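Putative adenylate cyclase (Vibrio parahaemolyticus, PDB 2ACA) is of unsettled function but, as a CYTH-domain protein related to class IV adenylate cyclases, probably acts on a nucleotide or another triphosphate-bearing substrate. Local coordinates at residues D23-M28 with I125-L130; W46-P51 with S95-L100. One frame throughout, in Å; residues are numbered along the deposited sequence.

Interaction 1: D23-M28 with I125-L130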
# COMPACT_ATOMS: atom_id res chain seq x y z
N ASP A 23 12.95 -7.80 32.21
CA ASP A 23 13.75 -9.01 32.23
C ASP A 23 13.02 -10.20 32.80
O ASP A 23 13.29 -11.34 32.42
CB ASP A 23 15.02 -8.78 33.03
CG ASP A 23 16.20 -9.47 32.41
OD1 ASP A 23 16.25 -10.72 32.45
OD2 ASP A 23 17.06 -8.76 31.85
N ALA A 24 12.11 -9.92 33.72
CA ALA A 24 11.32 -10.96 34.36
C ALA A 24 10.47 -11.56 33.25
O ALA A 24 10.50 -12.76 33.01
CB ALA A 24 10.43 -10.36 35.43
N PHE A 25 9.73 -10.68 32.59
CA PHE A 25 8.88 -11.07 31.48
C PHE A 25 9.77 -11.74 30.45
O PHE A 25 9.43 -12.80 29.92
CB PHE A 25 8.20 -9.83 30.87
CG PHE A 25 7.41 -10.11 29.61
CD1 PHE A 25 8.05 -10.31 28.40
CD2 PHE A 25 6.02 -10.18 29.65
CE1 PHE A 25 7.33 -10.59 27.24
CE2 PHE A 25 5.28 -10.46 28.50
CZ PHE A 25 5.94 -10.66 27.28
N LEU A 26 10.91 -11.13 30.18
CA LEU A 26 11.87 -11.65 29.21
C LEU A 26 12.33 -13.05 29.63
O LEU A 26 12.31 -13.98 28.82
CB LEU A 26 13.07 -10.70 29.09
CG LEU A 26 13.73 -10.51 27.72
CD1 LEU A 26 14.33 -11.82 27.23
CD2 LEU A 26 12.70 -9.98 26.72
N ASN A 27 12.73 -13.19 30.89
CA ASN A 27 13.18 -14.47 31.42
C ASN A 27 12.11 -15.52 31.16
O ASN A 27 12.41 -16.67 30.81
CB ASN A 27 13.43 -14.40 32.94
CG ASN A 27 14.55 -13.45 33.31
OD1 ASN A 27 15.63 -13.47 32.71
ND2 ASN A 27 14.32 -12.63 34.33
N MSE A 28 10.85 -15.12 31.33
CA MSE A 28 9.72 -16.01 31.12
C MSE A 28 9.68 -16.55 29.69
O MSE A 28 9.68 -17.77 29.50
CB MSE A 28 8.41 -15.29 31.46
CG MSE A 28 8.37 -14.70 32.86
SE MSE A 28 8.81 -15.95 34.27
CE MSE A 28 10.56 -15.30 34.73
N ILE A 125 3.26 -12.28 20.59
CA ILE A 125 3.52 -11.62 21.86
C ILE A 125 4.27 -10.34 21.55
O ILE A 125 5.35 -10.38 20.97
CB ILE A 125 4.41 -12.47 22.79
CG1 ILE A 125 3.71 -13.78 23.14
CG2 ILE A 125 4.72 -11.66 24.04
CD1 ILE A 125 4.47 -14.62 24.15
N THR A 126 3.69 -9.20 21.92
CA THR A 126 4.32 -7.90 21.68
C THR A 126 4.76 -7.23 22.98
O THR A 126 3.99 -7.12 23.93
CB THR A 126 3.35 -6.95 20.92
OG1 THR A 126 3.03 -7.51 19.65
CG2 THR A 126 3.98 -5.58 20.69
N LEU A 127 6.01 -6.78 23.02
CA LEU A 127 6.53 -6.11 24.19
C LEU A 127 6.92 -4.68 23.77
O LEU A 127 7.79 -4.50 22.93
CB LEU A 127 7.73 -6.87 24.76
CG LEU A 127 8.38 -6.28 26.02
CD1 LEU A 127 7.35 -6.27 27.14
CD2 LEU A 127 9.60 -7.09 26.44
N ASP A 128 6.26 -3.69 24.36
CA ASP A 128 6.51 -2.29 24.03
C ASP A 128 7.04 -1.47 25.19
O ASP A 128 6.81 -1.80 26.36
CB ASP A 128 5.22 -1.63 23.55
CG ASP A 128 4.70 -2.23 22.27
OD1 ASP A 128 3.51 -2.03 21.96
OD2 ASP A 128 5.49 -2.89 21.56
N PHE A 129 7.75 -0.40 24.87
CA PHE A 129 8.27 0.50 25.89
C PHE A 129 8.04 1.95 25.52
O PHE A 129 8.70 2.49 24.62
CB PHE A 129 9.76 0.29 26.12
CG PHE A 129 10.39 1.37 26.97
CD1 PHE A 129 10.01 1.52 28.30
CD2 PHE A 129 11.32 2.25 26.43
CE1 PHE A 129 10.56 2.54 29.08
CE2 PHE A 129 11.87 3.26 27.19
CZ PHE A 129 11.49 3.41 28.52
N LEU A 130 7.12 2.60 26.20
CA LEU A 130 6.88 3.99 25.93
C LEU A 130 7.67 4.78 26.95
O LEU A 130 7.42 4.71 28.16
CB LEU A 130 5.40 4.32 26.06
CG LEU A 130 4.66 4.67 24.77
CD1 LEU A 130 4.60 3.46 23.85
CD2 LEU A 130 3.27 5.13 25.16
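Phe25 of helix 22-30 lays its ring against Ile125 and Leu127 of strand 123-130, packing helix onto sheet in the antiparallel β-fold of the CYTH domain. The short segments run nearly antiparallel, with their axes at 163° and 11.2 Å apart at closest approach. Apolar side chains from both elements fill that gap, and the 165 Å² buried between the segments comes mostly from Phe25 and Leu127.

All the contacts across this interface are apolar. Phe25 has CG anti to the backbone N (chi1 174°), which carries the ring from the helix to the sheet. A flat, wide side chain suits this place because its rim and its face can serve different partners. At the rim, Phe25 CZ meets the γ-methyl Ile125 CG2 at 3.6 Å, with the methyl lying in the ring plane. Over one face stands Leu127 CD1, 4.2 Å above the plane and displaced toward the rim, so Leu127 covers the ring off-centre. Phe163 stacks with the same ring and Phe139 of strand 134-143 also touches it, making Phe25 part of an aromatic cluster on this side of the sheet.

From Ile125 to Asp128 the strand separates apolar from polar residues. Ile125 and Leu127 send their β-carbons to the helix, whereas Thr126 points away from it and touches Arg115 and Glu138. Asp128 OD1 forms a salt bridge with Arg115 NH2. A polar face of this kind is consistent with the tunnel interior known in CYTH proteins.

One methyl of the forked leucine touches both helical residues: Leu127 CD2 lies 4.1 Å from Phe25 CD1, while Leu26 bends its own CD2 inward to within 4.2 Å of Leu127 CD2.

Interaction 2: W46-P51 with S95-L100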
# COMPACT_ATOMS: atom_id res chain seq x y z
N TRP A 46 1.78 6.82 12.15
CA TRP A 46 1.19 8.05 11.67
C TRP A 46 -0.29 7.77 11.49
O TRP A 46 -0.66 6.97 10.64
CB TRP A 46 1.79 8.43 10.31
CG TRP A 46 3.19 8.91 10.36
CD1 TRP A 46 3.61 10.21 10.48
CD2 TRP A 46 4.38 8.12 10.24
NE1 TRP A 46 4.98 10.27 10.44
CE2 TRP A 46 5.48 9.00 10.29
CE3 TRP A 46 4.62 6.75 10.09
CZ2 TRP A 46 6.81 8.57 10.20
CZ3 TRP A 46 5.94 6.31 10.00
CH2 TRP A 46 7.02 7.22 10.05
N PHE A 47 -1.13 8.41 12.30
CA PHE A 47 -2.57 8.22 12.20
C PHE A 47 -3.16 9.29 11.28
O PHE A 47 -2.81 10.47 11.38
CB PHE A 47 -3.24 8.31 13.57
CG PHE A 47 -2.80 7.24 14.53
CD1 PHE A 47 -1.48 7.19 14.97
CD2 PHE A 47 -3.70 6.27 14.97
CE1 PHE A 47 -1.06 6.18 15.84
CE2 PHE A 47 -3.29 5.26 15.84
CZ PHE A 47 -1.97 5.21 16.27
N TYR A 48 -4.07 8.88 10.40
CA TYR A 48 -4.70 9.80 9.45
C TYR A 48 -6.20 9.88 9.55
O TYR A 48 -6.87 8.96 10.03
CB TYR A 48 -4.37 9.42 8.01
CG TYR A 48 -2.93 9.57 7.63
CD1 TYR A 48 -1.98 8.63 8.03
CD2 TYR A 48 -2.51 10.65 6.87
CE1 TYR A 48 -0.66 8.76 7.67
CE2 TYR A 48 -1.18 10.80 6.51
CZ TYR A 48 -0.26 9.85 6.91
OH TYR A 48 1.05 9.98 6.57
N ASP A 49 -6.73 11.00 9.07
CA ASP A 49 -8.17 11.24 9.03
C ASP A 49 -8.44 12.50 8.21
O ASP A 49 -7.53 13.27 7.92
CB ASP A 49 -8.75 11.39 10.44
CG ASP A 49 -10.23 10.98 10.50
OD1 ASP A 49 -10.88 11.00 9.43
OD2 ASP A 49 -10.73 10.65 11.60
N THR A 50 -9.70 12.69 7.83
CA THR A 50 -10.07 13.86 7.04
C THR A 50 -10.21 15.06 7.97
O THR A 50 -10.08 14.94 9.19
CB THR A 50 -11.42 13.64 6.33
OG1 THR A 50 -12.45 13.50 7.31
CG2 THR A 50 -11.37 12.37 5.49
N PRO A 51 -10.47 16.25 7.40
CA PRO A 51 -10.62 17.45 8.24
C PRO A 51 -11.73 17.33 9.30
O PRO A 51 -11.52 17.72 10.45
CB PRO A 51 -10.89 18.54 7.22
CG PRO A 51 -10.07 18.09 6.04
CD PRO A 51 -10.42 16.62 5.98
N SER A 95 5.70 7.50 -0.27
CA SER A 95 4.71 7.57 -1.34
C SER A 95 3.32 7.40 -0.73
O SER A 95 2.40 8.15 -1.04
CB SER A 95 4.98 6.50 -2.38
OG SER A 95 6.23 6.73 -2.98
N ALA A 96 3.19 6.42 0.17
CA ALA A 96 1.93 6.17 0.84
C ALA A 96 1.44 7.42 1.58
O ALA A 96 0.26 7.78 1.50
CB ALA A 96 2.08 5.00 1.82
N GLN A 97 2.34 8.08 2.31
CA GLN A 97 1.98 9.29 3.05
C GLN A 97 1.47 10.37 2.08
O GLN A 97 0.43 10.98 2.30
CB GLN A 97 3.20 9.83 3.80
CG GLN A 97 3.69 8.90 4.92
CD GLN A 97 5.01 9.36 5.53
OE1 GLN A 97 5.24 9.19 6.73
NE2 GLN A 97 5.87 9.94 4.71
N SER A 98 2.23 10.58 1.01
CA SER A 98 1.89 11.59 0.01
C SER A 98 0.54 11.29 -0.66
O SER A 98 -0.27 12.19 -0.88
CB SER A 98 3.02 11.66 -1.02
OG SER A 98 2.82 12.73 -1.93
N MSE A 99 0.30 10.02 -0.98
CA MSE A 99 -0.96 9.65 -1.62
C MSE A 99 -2.16 9.89 -0.69
O MSE A 99 -3.20 10.36 -1.14
CB MSE A 99 -0.93 8.19 -2.07
CG MSE A 99 -0.08 7.95 -3.31
SE MSE A 99 -0.17 6.10 -3.96
CE MSE A 99 1.14 5.38 -2.73
N LEU A 100 -2.02 9.55 0.59
CA LEU A 100 -3.12 9.76 1.53
C LEU A 100 -3.45 11.25 1.67
O LEU A 100 -4.61 11.64 1.82
CB LEU A 100 -2.77 9.17 2.91
CG LEU A 100 -2.82 7.65 3.10
CD1 LEU A 100 -2.55 7.29 4.56
CD2 LEU A 100 -4.18 7.15 2.67
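Tyr48 and Leu100 form the tight, buried half of this contact, where the end of strand 35-49 meets helix 93-102. Leu100 CD1 stands over the middle of the Tyr48 ring, 3.8 Å from the centroid and 11° off the ring normal, a well-centred CH-pi contact. Leucine fits here because its terminal methyl can press squarely on the ring. Its CG lies beside the backbone N (chi1 -75°) and the chain then extends, carrying CD1 to the tyrosine face. Leu62 and Leu64 of strand 61-68 also touch Tyr48, adding to its apolar setting.

Tyrosine is long enough to reach the preceding turn of the helix as well. Its hydroxyl lies against the aliphatic stem of Gln97, with Tyr48 OH 3.3 Å from Gln97 CG, and the two side chains cross at about a right angle.

The looser half is more exposed and polar. Gln97, partly exposed like Trp46, stretches its chain until OE1 sits above the centre of the indole, 3.6 Å from Trp46 CE2. The amide is turned almost edgewise, its plane 84° from that of the indole. As modelled, the carbonyl oxygen faces the ring, which, if the amide is placed correctly, leaves no N-H pointing at it. Glutamine suits such a partly exposed border, its methylenes packing on Tyr48 while its polar end lies over Trp46. The other side of the helix belongs to the dimer: Ser98 OG hydrogen-bonds Glu86 OE2 of the second subunit.

With the axes only 20° apart, the segments run almost parallel. The arrangement is a helix laid along one face of the antiparallel CYTH sheet, with alternate strand residues, Trp46 and Tyr48, supplying the aromatic surface on which it rests.

Interactions 1 and 2 lie far apart with the middle of the chain between them, their own centres 31 Å apart and their nearest atoms about 10 Å apart, so they do not touch. Both nevertheless pack a helix onto the same antiparallel sheet, in which strand 106-120 lies between strands 35-49 and 123-130. In sequence, both segments of interaction 2 fall between the two segments of interaction 1, and helix 22-30 leads directly into strand 35-49. Their surroundings differ: 23-28 with 125-130 is buried within one subunit, whereas helix 93-102 also meets the second subunit. The curved sheet probably encloses a tunnel, as in relatives.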